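Local atomic coordinates of endopolygalacturonase (Chondrostereum purpureum, PDB entry 1KCC), a protein that probably hydrolyses the alpha-1,4 linkages between galacturonate units of polygalacturonan, as a glycoside hydrolase of family 28. Residues Ile227-Thr232 against Ala273-Val278. Sequence-based numbering, arbitrary orientation.
With GTR (beta-D-galactopyranuronic acid), chain B.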
# COMPACT_ATOMS: atom_id res chain seq x y z
N ILE A 227 11.11 4.20 -4.34
CA ILE A 227 10.43 5.44 -4.76
C ILE A 227 10.50 5.43 -6.26
O ILE A 227 11.60 5.47 -6.83
CB ILE A 227 11.06 6.73 -4.17
CG1 ILE A 227 11.20 6.57 -2.64
CG2 ILE A 227 10.22 7.93 -4.58
CD1 ILE A 227 11.84 7.82 -2.01
N LYS A 228 9.34 5.30 -6.92
CA LYS A 228 9.26 5.15 -8.36
C LYS A 228 8.44 6.26 -8.94
O LYS A 228 7.31 6.52 -8.50
CB LYS A 228 8.65 3.76 -8.75
CG LYS A 228 7.61 3.19 -7.81
CD LYS A 228 6.91 1.91 -8.42
CE LYS A 228 6.07 1.27 -7.29
NZ LYS A 228 5.19 0.20 -7.85
N ALA A 229 8.97 6.94 -9.95
CA ALA A 229 8.22 7.94 -10.71
C ALA A 229 8.22 7.54 -12.17
O ALA A 229 9.25 7.15 -12.71
CB ALA A 229 8.80 9.34 -10.58
N GLN A 230 7.04 7.67 -12.79
CA GLN A 230 6.97 7.47 -14.21
C GLN A 230 7.97 8.39 -14.92
O GLN A 230 8.01 9.61 -14.66
CB GLN A 230 5.53 7.82 -14.71
CG GLN A 230 4.57 6.80 -14.10
CD GLN A 230 3.10 7.07 -14.16
OE1 GLN A 230 2.74 7.75 -15.12
NE2 GLN A 230 2.24 6.56 -13.33
N ARG A 231 8.71 7.80 -15.86
CA ARG A 231 9.65 8.63 -16.66
C ARG A 231 8.99 9.83 -17.23
O ARG A 231 9.61 10.89 -17.34
CB ARG A 231 10.23 7.73 -17.75
CG ARG A 231 11.23 8.49 -18.64
CD ARG A 231 11.75 7.61 -19.76
NE ARG A 231 12.68 6.61 -19.31
CZ ARG A 231 12.46 5.30 -19.37
NH1 ARG A 231 11.31 4.75 -19.76
NH2 ARG A 231 13.43 4.44 -18.99
N THR A 232 7.72 9.70 -17.69
CA THR A 232 7.04 10.78 -18.38
C THR A 232 6.32 11.78 -17.49
O THR A 232 5.77 12.74 -18.03
CB THR A 232 6.01 10.16 -19.37
OG1 THR A 232 5.12 9.35 -18.60
CG2 THR A 232 6.70 9.33 -20.43
N ALA A 273 9.43 14.88 -12.06
CA ALA A 273 8.87 14.42 -10.77
C ALA A 273 9.97 14.47 -9.72
O ALA A 273 10.38 13.44 -9.17
CB ALA A 273 8.34 12.97 -10.92
N PRO A 274 10.49 15.67 -9.43
CA PRO A 274 11.65 15.78 -8.54
C PRO A 274 11.42 15.09 -7.19
O PRO A 274 10.39 15.20 -6.56
CB PRO A 274 11.79 17.32 -8.32
CG PRO A 274 10.50 17.90 -8.83
CD PRO A 274 10.07 16.98 -9.96
N PHE A 275 12.49 14.42 -6.74
CA PHE A 275 12.57 13.81 -5.43
C PHE A 275 13.49 14.64 -4.54
O PHE A 275 14.61 15.00 -4.98
CB PHE A 275 13.14 12.40 -5.42
CG PHE A 275 12.38 11.38 -6.25
CD1 PHE A 275 11.08 11.59 -6.72
CD2 PHE A 275 13.03 10.17 -6.55
CE1 PHE A 275 10.47 10.57 -7.46
CE2 PHE A 275 12.41 9.16 -7.25
CZ PHE A 275 11.13 9.39 -7.71
N SER A 276 13.06 14.96 -3.32
CA SER A 276 13.91 15.70 -2.41
C SER A 276 13.77 15.16 -0.99
O SER A 276 12.74 14.58 -0.60
CB SER A 276 13.59 17.18 -2.45
OG SER A 276 12.28 17.44 -2.20
N ASP A 277 14.83 15.36 -0.24
CA ASP A 277 14.85 15.12 1.21
C ASP A 277 14.39 13.70 1.59
O ASP A 277 13.42 13.51 2.29
CB ASP A 277 14.03 16.16 1.93
CG ASP A 277 14.56 17.54 1.68
OD1 ASP A 277 15.67 17.75 1.12
OD2 ASP A 277 13.82 18.50 2.10
N VAL A 278 15.17 12.72 1.11
CA VAL A 278 14.93 11.31 1.36
C VAL A 278 16.03 10.80 2.32
O VAL A 278 17.20 10.82 1.94
CB VAL A 278 14.94 10.50 0.05
CG1 VAL A 278 14.77 9.03 0.34
CG2 VAL A 278 13.87 11.03 -0.89
C1 GTR B . 4.80 -5.83 -11.92
C2 GTR B . 3.35 -5.54 -12.27
C3 GTR B . 3.18 -4.13 -12.53
C4 GTR B . 3.63 -3.24 -11.33
C5 GTR B . 5.07 -3.67 -11.02
C6 GTR B . 5.58 -2.96 -9.78
O1 GTR B . 5.00 -7.18 -11.64
O2 GTR B . 2.98 -6.33 -13.41
O3 GTR B . 1.74 -3.85 -12.81
O4 GTR B . 2.74 -3.45 -10.22
O5 GTR B . 5.17 -5.09 -10.76
O6A GTR B . 5.81 -3.55 -8.71
O6B GTR B . 5.78 -1.75 -9.94
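Over one face of the Phe275 ring sits CG2 of Ile227, a CH-pi contact in which the methyl carbon lies 3.8 Å from the ring centroid and 19° off the normal. At the rim, in the ring plane, lies the backbone N of Ala229, while CB of Ala229 meets CZ of Phe275 obliquely at 3.7 Å. In Ile227, CG2 stands anti to the backbone N and CG1 beside it (chi1 -51°), which splits the work of the branches: CG2 covers the ring, and CD1 reaches tip to tip toward CG1 of Val278, 3.9 Å away. Beyond the ring, the methyls of Ala229 and Ala273 meet, CB to CB, at 3.7 Å. With an alanine at Phe275 the aromatic face is gone, which would probably leave a gap beside Ile227 and Ala229. The alternation of a beta-strand turns Lys228 the other way, where its extended chain carries NZ to O6B of the bound galacturonate at 2.9 Å; Asp174 forms a salt bridge with the same NZ. One strand thus serves both interior and substrate cleft of the right-handed parallel beta-helix characteristic of family 28. The segments run nearly antiparallel (173°) but unpaired, in separate parallel sheets whose side chains meet inside the coil. Strand 226-230 lies between strands 197-202 and 254-259, with Ile199 and Ile202 touching Ile227 and Ala229 respectively; Val238 and Trp307 pack on Phe275.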